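Local atomic coordinates of neuroglobin (Symsagittifera roscoffensis, PDB entry 4B4Y), a protein that carries a haem and probably binds oxygen reversibly at its iron, as other neuroglobins do. Residues A101-K106 / E111-L116; Q123-K126 / K132-E135. All coordinates share one frame; numbering follows the deposited sequence. Where two conformers were deposited one is given.

How the contacts relate
Both contacts use helix 111-127, at its two ends, and they lie on opposite sides of the chain's centre, about 24 Å apart between their own centres and about 8 Å between nearest atoms. Contact 1, at the start of the helix, is buried and built around the haem: the imidazole of His-103 is bound to the iron, while the two segments themselves meet by an apolar contact between it and the Phe-113 ring beneath the porphyrin. Contact 2, toward the helix's end, is only partly buried and away from the haem; there the turn into helix 135-153 folds an indole onto two valines by apolar and CH-pi contact. Neither contact has a hydrogen bond across its segments.

Contact 1. Residues A101-K106 / E111-L116; sequences AMHTKK and ELFGKL. With HEM (protoporphyrin IX containing Fe), chain B.
The rings of His-103 and Phe-113 meet obliquely beneath the haem, their centroids 5.9 Å apart and their planes at 59°. Over one face of Phe-113, close to its centre, lies the haem methyl CMC, while His-103 CB and the vinyl carbon CBB of the haem sit in the plane at its edge. The imidazole turns its own edge to the porphyrin, with haem NC and NA near its plane. At that edge His-103 NE2 binds the haem iron at 2.0 Å; besides the four porphyrin nitrogens, the iron has one more ligand atom from elsewhere in the structure. The two side chains cross at about a right angle; His-103 CD2 and Phe-113 CZ approach to 3.8 Å. CG of His-103 stands beside its backbone N (chi1 -71°), which directs the ring up to the metal. ND1 hydrogen-bonds to the carbonyl O of Leu-99, which fixes the ring's rotation and would probably make the imidazole a stronger electron donor to the iron. Phe-113 CE1 presses against the meso carbon CHC of the haem at 3.3 Å, and Leu-116 CD2 reaches the same carbon at 3.7 Å. Leu-112 CD1 touches the haem vinyl carbon CAC at 3.9 Å. On the loop side, Met-102 SD lies 4.0 Å from haem CHA. This is the proximal side of a globin haem pocket, with His-103 as the proximal histidine. Trp-52 and Arg-67 of the second subunit hydrogen-bond to the haem, and its Pro-51 packs on Met-102. Loop 101-106 and the first turns of helix 111-127 form this wall; helix 135-153 closes it through Val-152 against His-103 and Thr-149 against Phe-113, while Val-35 and Phe-39 of helix 28-42 pack on Leu-116.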
ATOM      1  N   ALA A 101      -7.700   5.908   7.806  1.00 39.11           N
ATOM      2  CA  ALA A 101      -6.426   5.713   8.417  1.00 37.15           C
ATOM      3  C   ALA A 101      -5.286   5.930   7.422  1.00 37.38           C
ATOM      4  O   ALA A 101      -4.159   6.225   7.839  1.00 37.78           O
ATOM      5  CB  ALA A 101      -6.363   4.250   8.973  1.00 38.15           C
ATOM      6  N   MET A 102      -5.538   5.736   6.129  1.00 33.22           N
ATOM      7  CA  MET A 102      -4.527   6.045   5.146  1.00 33.02           C
ATOM      8  C   MET A 102      -4.475   7.537   4.842  1.00 32.82           C
ATOM      9  O   MET A 102      -3.480   8.012   4.361  1.00 33.07           O
ATOM     10  CB  MET A 102      -4.686   5.244   3.834  1.00 31.86           C
ATOM     11  CG  MET A 102      -4.859   3.693   4.075  1.00 35.44           C
ATOM     12  SD  MET A 102      -5.528   2.922   2.634  1.00 37.37           S
ATOM     13  CE  MET A 102      -6.264   1.598   3.525  1.00 49.20           C
ATOM     14  N   HIS A 103      -5.456   8.305   5.241  1.00 31.31           N
ATOM     15  CA  HIS A 103      -5.540   9.663   4.714  1.00 31.86           C
ATOM     16  C   HIS A 103      -5.527  10.682   5.812  1.00 32.54           C
ATOM     17  O   HIS A 103      -6.032  11.812   5.611  1.00 33.12           O
ATOM     18  CB  HIS A 103      -6.769   9.820   3.776  1.00 29.73           C
ATOM     19  CG  HIS A 103      -6.630   9.090   2.454  1.00 30.93           C
ATOM     20  ND1 HIS A 103      -7.242   7.873   2.188  1.00 30.17           N
ATOM     21  CD2 HIS A 103      -5.979   9.438   1.302  1.00 30.22           C
ATOM     22  CE1 HIS A 103      -6.974   7.511   0.933  1.00 34.93           C
ATOM     23  NE2 HIS A 103      -6.218   8.453   0.361  1.00 30.89           N
ATOM     24  N   THR A 104      -4.984  10.311   6.982  1.00 31.30           N
ATOM     25  CA  THR A 104      -4.881  11.295   8.057  1.00 34.35           C
ATOM     26  C   THR A 104      -3.910  12.447   7.691  1.00 34.93           C
ATOM     27  O   THR A 104      -3.038  12.250   6.850  1.00 33.77           O
ATOM     28  CB  THR A 104      -4.386  10.704   9.405  1.00 34.25           C
ATOM     29  OG1 THR A 104      -3.109  10.123   9.239  1.00 36.12           O
ATOM     30  CG2 THR A 104      -5.340   9.640   9.971  1.00 38.30           C
ATOM     31  N   LYS A 105      -4.055  13.607   8.356  1.00 37.31           N
ATOM     32  CA  LYS A 105      -3.147  14.788   8.188  1.00 40.75           C
ATOM     33  C   LYS A 105      -1.679  14.448   8.321  1.00 40.58           C
ATOM     34  O   LYS A 105      -0.877  14.945   7.576  1.00 42.51           O
ATOM     35  CB  LYS A 105      -3.516  15.932   9.156  1.00 41.80           C
ATOM     36  CG  LYS A 105      -5.024  16.329   8.983  1.00 48.21           C
ATOM     37  CD  LYS A 105      -5.381  17.713   9.473  1.00 57.26           C
ATOM     38  CE  LYS A 105      -6.882  17.796   9.776  1.00 63.73           C
ATOM     39  NZ  LYS A 105      -7.628  17.086   8.717  1.00 65.87           N
ATOM     40  N   LYS A 106      -1.355  13.589   9.268  1.00 40.71           N
ATOM     41  CA  LYS A 106       0.012  13.122   9.501  1.00 42.29           C
ATOM     42  C   LYS A 106       0.519  12.290   8.317  1.00 40.28           C
ATOM     43  O   LYS A 106       1.711  12.300   7.990  1.00 40.22           O
ATOM     44  CB  LYS A 106       0.023  12.258  10.755  1.00 42.30           C
ATOM     45  CG  LYS A 106       1.235  12.406  11.632  1.00 53.20           C
ATOM     46  CD  LYS A 106       1.081  11.540  12.948  1.00 62.08           C
ATOM     47  CE  LYS A 106       1.729  12.178  14.207  1.00 67.65           C
ATOM     48  NZ  LYS A 106       0.609  12.710  15.067  1.00 68.49           N
ATOM     49  N   GLU A 111      -3.185  19.968   2.186  1.00 33.32           N
ATOM     50  CA  GLU A 111      -3.299  20.755   0.953  0.50 32.58           C
ATOM     51  C   GLU A 111      -3.188  19.892  -0.318  1.00 31.89           C
ATOM     52  O   GLU A 111      -3.625  20.295  -1.408  1.00 31.02           O
ATOM     53  CB  GLU A 111      -2.329  21.976   0.946  0.50 33.06           C
ATOM     54  CG  GLU A 111      -2.766  23.154   1.873  0.50 36.70           C
ATOM     55  CD  GLU A 111      -4.251  23.624   1.620  0.50 42.89           C
ATOM     56  OE1 GLU A 111      -4.558  24.357   0.606  0.50 41.46           O
ATOM     57  OE2 GLU A 111      -5.108  23.241   2.469  0.50 45.35           O
ATOM     58  N   LEU A 112      -2.673  18.682  -0.216  1.00 30.16           N
ATOM     59  CA  LEU A 112      -2.720  17.821  -1.411  1.00 28.77           C
ATOM     60  C   LEU A 112      -4.129  17.397  -1.894  1.00 28.83           C
ATOM     61  O   LEU A 112      -4.318  17.070  -3.075  1.00 29.02           O
ATOM     62  CB  LEU A 112      -1.845  16.584  -1.216  1.00 28.55           C
ATOM     63  CG  LEU A 112      -0.296  16.840  -1.179  1.00 27.86           C
ATOM     64  CD1 LEU A 112       0.417  15.487  -0.926  1.00 19.88           C
ATOM     65  CD2 LEU A 112       0.155  17.354  -2.529  1.00 23.90           C
ATOM     66  N   PHE A 113      -5.112  17.361  -1.007  1.00 28.65           N
ATOM     67  CA  PHE A 113      -6.496  17.098  -1.459  1.00 29.61           C
ATOM     68  C   PHE A 113      -6.931  18.159  -2.489  1.00 28.42           C
ATOM     69  O   PHE A 113      -7.444  17.824  -3.548  1.00 29.06           O
ATOM     70  CB  PHE A 113      -7.491  16.989  -0.242  1.00 28.16           C
ATOM     71  CG  PHE A 113      -7.474  15.606   0.388  1.00 30.57           C
ATOM     72  CD1 PHE A 113      -8.241  14.586  -0.147  1.00 29.54           C
ATOM     73  CD2 PHE A 113      -6.601  15.303   1.422  1.00 29.47           C
ATOM     74  CE1 PHE A 113      -8.165  13.307   0.375  1.00 28.54           C
ATOM     75  CE2 PHE A 113      -6.546  14.019   2.003  1.00 27.28           C
ATOM     76  CZ  PHE A 113      -7.313  13.032   1.468  1.00 29.31           C
ATOM     77  N   GLY A 114      -6.746  19.423  -2.158  1.00 27.73           N
ATOM     78  CA  GLY A 114      -7.001  20.545  -3.108  1.00 27.83           C
ATOM     79  C   GLY A 114      -6.267  20.408  -4.407  1.00 26.02           C
ATOM     80  O   GLY A 114      -6.816  20.589  -5.488  1.00 29.33           O
ATOM     81  N   LYS A 115      -5.018  20.011  -4.347  1.00 25.56           N
ATOM     82  CA  LYS A 115      -4.243  19.802  -5.576  1.00 24.32           C
ATOM     83  C   LYS A 115      -4.796  18.707  -6.485  1.00 23.76           C
ATOM     84  O   LYS A 115      -4.849  18.861  -7.736  1.00 24.50           O
ATOM     85  CB  LYS A 115      -2.769  19.495  -5.185  1.00 23.25           C
ATOM     86  CG  LYS A 115      -2.033  20.708  -4.523  1.00 26.36           C
ATOM     87  CD  LYS A 115      -2.239  22.093  -5.253  1.00 24.57           C
ATOM     88  CE  LYS A 115      -1.428  23.212  -4.549  1.00 31.31           C
ATOM     89  NZ  LYS A 115      -1.720  23.345  -3.068  1.00 32.45           N
ATOM     90  N   LEU A 116      -5.111  17.552  -5.875  1.00 23.06           N
ATOM     91  CA  LEU A 116      -5.653  16.424  -6.587  1.00 23.12           C
ATOM     92  C   LEU A 116      -7.013  16.895  -7.147  1.00 22.38           C
ATOM     93  O   LEU A 116      -7.339  16.606  -8.270  1.00 23.07           O
ATOM     94  CB  LEU A 116      -5.866  15.205  -5.664  1.00 22.93           C
ATOM     95  CG  LEU A 116      -6.491  13.952  -6.360  1.00 25.39           C
ATOM     96  CD1 LEU A 116      -5.672  13.328  -7.509  1.00 22.34           C
ATOM     97  CD2 LEU A 116      -6.816  12.816  -5.361  1.00 24.78           C
TER
HETATM   98  CHA HEM B1155      -4.903   4.982  -0.698  1.00 25.51           C
HETATM   99  CHB HEM B1155      -8.728   7.003  -2.797  1.00 29.69           C
HETATM  100  CHC HEM B1155      -6.761  11.399  -1.919  1.00 28.89           C
HETATM  101  CHD HEM B1155      -2.572   9.293  -0.883  1.00 27.79           C
HETATM  102  C1A HEM B1155      -6.116   5.138  -1.326  1.00 29.66           C
HETATM  103  C2A HEM B1155      -7.083   4.119  -1.568  1.00 32.45           C
HETATM  104  C3A HEM B1155      -8.122   4.666  -2.150  1.00 29.74           C
HETATM  105  C4A HEM B1155      -7.884   6.056  -2.237  1.00 28.57           C
HETATM  106  CMA HEM B1155      -9.456   3.979  -2.606  1.00 26.43           C
HETATM  107  CAA HEM B1155      -6.874   2.616  -1.182  1.00 33.92           C
HETATM  108  CBA HEM B1155      -6.382   1.886  -2.412  1.00 38.06           C
HETATM  109  CGA HEM B1155      -5.887   0.491  -2.089  1.00 48.41           C
HETATM  110  O1A HEM B1155      -6.481  -0.266  -1.331  1.00 45.29           O
HETATM  111  O2A HEM B1155      -4.821   0.107  -2.615  1.00 60.68           O
HETATM  112  C1B HEM B1155      -8.570   8.404  -2.715  1.00 30.11           C
HETATM  113  C2B HEM B1155      -9.554   9.416  -3.068  1.00 31.18           C
HETATM  114  C3B HEM B1155      -9.043  10.606  -2.802  1.00 32.13           C
HETATM  115  C4B HEM B1155      -7.688  10.406  -2.319  1.00 31.97           C
HETATM  116  CMB HEM B1155     -10.967   9.063  -3.607  1.00 26.60           C
HETATM  117  CAB HEM B1155      -9.699  11.979  -3.055  1.00 31.51           C
HETATM  118  CBB HEM B1155     -10.733  12.369  -2.303  1.00 30.77           C
HETATM  119  C1C HEM B1155      -5.424  11.201  -1.651  1.00 29.04           C
HETATM  120  C2C HEM B1155      -4.352  12.215  -1.675  1.00 30.54           C
HETATM  121  C3C HEM B1155      -3.196  11.614  -1.478  1.00 27.95           C
HETATM  122  C4C HEM B1155      -3.494  10.227  -1.274  1.00 30.45           C
HETATM  123  CMC HEM B1155      -4.538  13.724  -1.983  1.00 22.81           C
HETATM  124  CAC HEM B1155      -1.780  12.304  -1.389  1.00 27.14           C
HETATM  125  CBC HEM B1155      -0.726  11.610  -1.833  1.00 26.31           C
HETATM  126  C1D HEM B1155      -2.827   7.980  -0.531  1.00 35.05           C
HETATM  127  C2D HEM B1155      -1.930   7.059   0.187  1.00 35.75           C
HETATM  128  C3D HEM B1155      -2.704   5.800   0.195  1.00 38.03           C
HETATM  129  C4D HEM B1155      -3.946   5.980  -0.520  1.00 30.58           C
HETATM  130  CMD HEM B1155      -0.509   7.249   0.727  1.00 37.38           C
HETATM  131  CAD HEM B1155      -2.246   4.428   0.686  1.00 32.85           C
HETATM  132  CBD HEM B1155      -2.002   4.780  -0.826  1.00 40.55           C
HETATM  133  CGD HEM B1155      -1.384   3.597  -1.278  1.00 48.07           C
HETATM  134  O1D HEM B1155      -0.843   3.695  -2.399  1.00 44.85           O
HETATM  135  O2D HEM B1155      -1.464   2.679  -0.393  1.00 52.62           O
HETATM  136  NA  HEM B1155      -6.648   6.298  -1.733  1.00 29.35           N
HETATM  137  NB  HEM B1155      -7.485   9.051  -2.263  1.00 31.22           N
HETATM  138  NC  HEM B1155      -4.855  10.010  -1.424  1.00 28.10           N
HETATM  139  ND  HEM B1155      -4.003   7.301  -0.831  1.00 32.39           N
HETATM  140 FE   HEM B1155      -5.734   8.123  -1.520  1.00 25.56          FE

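Contact 2. Residues Q123-K126 / K132-E135; sequences QVVK and KWSE
Residues 123-126 form a helical turn near the end of helix 111-127, and residues 132-135 run through the loop that leads into helix 135-153. The backbones come nearest at Val-125 and Trp-133, whose CA atoms are 6.9 Å apart; no hydrogen bond joins the segments. Trp-133 is extended in the backbone, whereas Ser-134 occupies the N-cap position of the next helix, its OG accepting the backbone N-H of Lys-137. The indole of Trp-133 carries the contact. With CG anti to the backbone N (chi1 -175°), it reaches back across the turn to both valines, crossing each at about a right angle. Val-125 CG2 stands over one face of the indole and makes a CH-pi contact: it lies 3.6 Å from the centroid of the five-membered ring of Trp-133, 18° off the ring normal. Its closest ring atom is on the fusion bond, CE2 of Trp-133 at 3.4 Å from Val-125 CG2, with NE1 of Trp-133 almost as near. The six-membered ring is met from a different direction: Val-124 CG1 approaches Trp-133 CZ3 at 3.6 Å, obliquely to the indole plane. Val-125 thus covers the five-membered ring and the fusion bond, and Val-124 meets the far end of the six-membered ring. Val-124 is buried and also packs on Phe-31 of helix 28-42, while Val-125 is exposed. The indole also meets the ring of Trp-141, which Val-124 touches as well, at about 45° between planes, and touches Asp-20 of helix 11-24. The site is the corner between the last two long helices of the globin fold, corresponding to the G-H turn, where a tryptophan just ahead of a serine N-cap packs the start of helix 135-153 against the end of helix 111-127.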
ATOM      1  N   GLN A 123      -8.494  17.316 -16.028  1.00 26.67           N
ATOM      2  CA  GLN A 123      -8.745  16.167 -16.966  1.00 26.65           C
ATOM      3  C   GLN A 123     -10.208  16.097 -17.326  1.00 24.97           C
ATOM      4  O   GLN A 123     -10.478  15.783 -18.442  1.00 26.70           O
ATOM      5  CB  GLN A 123      -8.261  14.820 -16.396  1.00 27.92           C
ATOM      6  CG  GLN A 123      -6.768  14.907 -16.010  1.00 26.40           C
ATOM      7  CD  GLN A 123      -5.873  15.254 -17.184  1.00 28.15           C
ATOM      8  OE1 GLN A 123      -4.825  15.868 -16.995  1.00 33.09           O
ATOM      9  NE2 GLN A 123      -6.234  14.821 -18.361  1.00 24.54           N
ATOM     10  N   VAL A 124     -11.143  16.480 -16.434  1.00 25.65           N
ATOM     11  CA  VAL A 124     -12.573  16.571 -16.845  1.00 26.48           C
ATOM     12  C   VAL A 124     -12.750  17.590 -17.958  1.00 27.54           C
ATOM     13  O   VAL A 124     -13.247  17.252 -19.060  1.00 28.66           O
ATOM     14  CB  VAL A 124     -13.545  16.851 -15.663  1.00 28.56           C
ATOM     15  CG1 VAL A 124     -14.984  17.118 -16.229  1.00 26.94           C
ATOM     16  CG2 VAL A 124     -13.556  15.683 -14.686  1.00 25.17           C
ATOM     17  N   VAL A 125     -12.161  18.793 -17.792  1.00 28.34           N
ATOM     18  CA  VAL A 125     -12.231  19.810 -18.868  1.00 25.47           C
ATOM     19  C   VAL A 125     -11.615  19.296 -20.140  1.00 27.30           C
ATOM     20  O   VAL A 125     -12.102  19.585 -21.305  1.00 25.79           O
ATOM     21  CB  VAL A 125     -11.643  21.140 -18.436  1.00 25.36           C
ATOM     22  CG1 VAL A 125     -11.396  22.114 -19.661  1.00 25.21           C
ATOM     23  CG2 VAL A 125     -12.557  21.798 -17.449  1.00 24.32           C
ATOM     24  N   LYS A 126     -10.568  18.495 -20.006  1.00 26.60           N
ATOM     25  CA  LYS A 126      -9.974  18.010 -21.293  1.00 29.65           C
ATOM     26  C   LYS A 126     -10.925  17.045 -22.048  1.00 32.08           C
ATOM     27  O   LYS A 126     -10.861  16.995 -23.246  1.00 33.22           O
ATOM     28  CB  LYS A 126      -8.604  17.277 -21.092  1.00 29.86           C
ATOM     29  CG  LYS A 126      -7.377  18.316 -20.784  1.00 34.56           C
ATOM     30  CD  LYS A 126      -6.142  17.520 -20.218  0.50 36.75           C
ATOM     31  CE  LYS A 126      -4.724  18.241 -20.239  0.50 39.76           C
ATOM     32  NZ  LYS A 126      -3.468  17.345 -19.656  0.50 36.98           N
ATOM     33  N   LYS A 132     -20.058  22.097 -23.992  1.00 38.40           N
ATOM     34  CA  LYS A 132     -20.734  21.630 -22.794  1.00 38.69           C
ATOM     35  C   LYS A 132     -20.171  22.083 -21.465  1.00 37.61           C
ATOM     36  O   LYS A 132     -20.873  22.041 -20.480  1.00 38.80           O
ATOM     37  CB  LYS A 132     -20.747  20.102 -22.806  1.00 40.13           C
ATOM     38  CG  LYS A 132     -21.653  19.507 -23.979  1.00 45.35           C
ATOM     39  CD  LYS A 132     -23.086  19.395 -23.460  1.00 54.68           C
ATOM     40  CE  LYS A 132     -24.026  18.728 -24.493  1.00 60.68           C
ATOM     41  NZ  LYS A 132     -25.300  19.532 -24.611  1.00 63.78           N
ATOM     42  N   TRP A 133     -18.908  22.482 -21.375  1.00 35.07           N
ATOM     43  CA  TRP A 133     -18.380  22.804 -20.034  1.00 32.98           C
ATOM     44  C   TRP A 133     -18.918  24.151 -19.595  1.00 32.45           C
ATOM     45  O   TRP A 133     -19.079  25.031 -20.422  1.00 33.10           O
ATOM     46  CB  TRP A 133     -16.822  22.750 -20.052  1.00 31.70           C
ATOM     47  CG  TRP A 133     -16.273  22.968 -18.661  1.00 33.33           C
ATOM     48  CD1 TRP A 133     -15.595  24.068 -18.220  1.00 29.76           C
ATOM     49  CD2 TRP A 133     -16.392  22.093 -17.535  1.00 29.10           C
ATOM     50  NE1 TRP A 133     -15.256  23.919 -16.921  1.00 32.24           N
ATOM     51  CE2 TRP A 133     -15.732  22.711 -16.466  1.00 29.73           C
ATOM     52  CE3 TRP A 133     -16.893  20.809 -17.363  1.00 26.68           C
ATOM     53  CZ2 TRP A 133     -15.603  22.106 -15.186  1.00 24.48           C
ATOM     54  CZ3 TRP A 133     -16.816  20.235 -16.134  1.00 26.69           C
ATOM     55  CH2 TRP A 133     -16.177  20.900 -15.024  1.00 25.20           C
ATOM     56  N   SER A 134     -19.179  24.375 -18.311  1.00 31.58           N
ATOM     57  CA  SER A 134     -19.797  25.621 -17.956  1.00 31.70           C
ATOM     58  C   SER A 134     -19.447  25.892 -16.528  1.00 31.78           C
ATOM     59  O   SER A 134     -19.037  24.987 -15.795  1.00 32.69           O
ATOM     60  CB  SER A 134     -21.370  25.483 -18.062  1.00 32.76           C
ATOM     61  OG  SER A 134     -21.826  24.623 -17.005  1.00 34.02           O
ATOM     62  N   GLU A 135     -19.707  27.102 -16.086  1.00 32.03           N
ATOM     63  CA  GLU A 135     -19.511  27.458 -14.707  1.00 33.96           C
ATOM     64  C   GLU A 135     -20.278  26.567 -13.729  1.00 35.32           C
ATOM     65  O   GLU A 135     -19.733  26.206 -12.631  1.00 35.90           O
ATOM     66  CB  GLU A 135     -19.917  28.931 -14.456  1.00 34.12           C
ATOM     67  CG  GLU A 135     -19.673  29.383 -12.976  1.00 40.01           C
ATOM     68  CD  GLU A 135     -20.109  30.870 -12.648  1.00 45.16           C
ATOM     69  OE1 GLU A 135     -20.679  31.626 -13.476  1.00 45.83           O
ATOM     70  OE2 GLU A 135     -19.874  31.260 -11.513  1.00 48.24           O
TER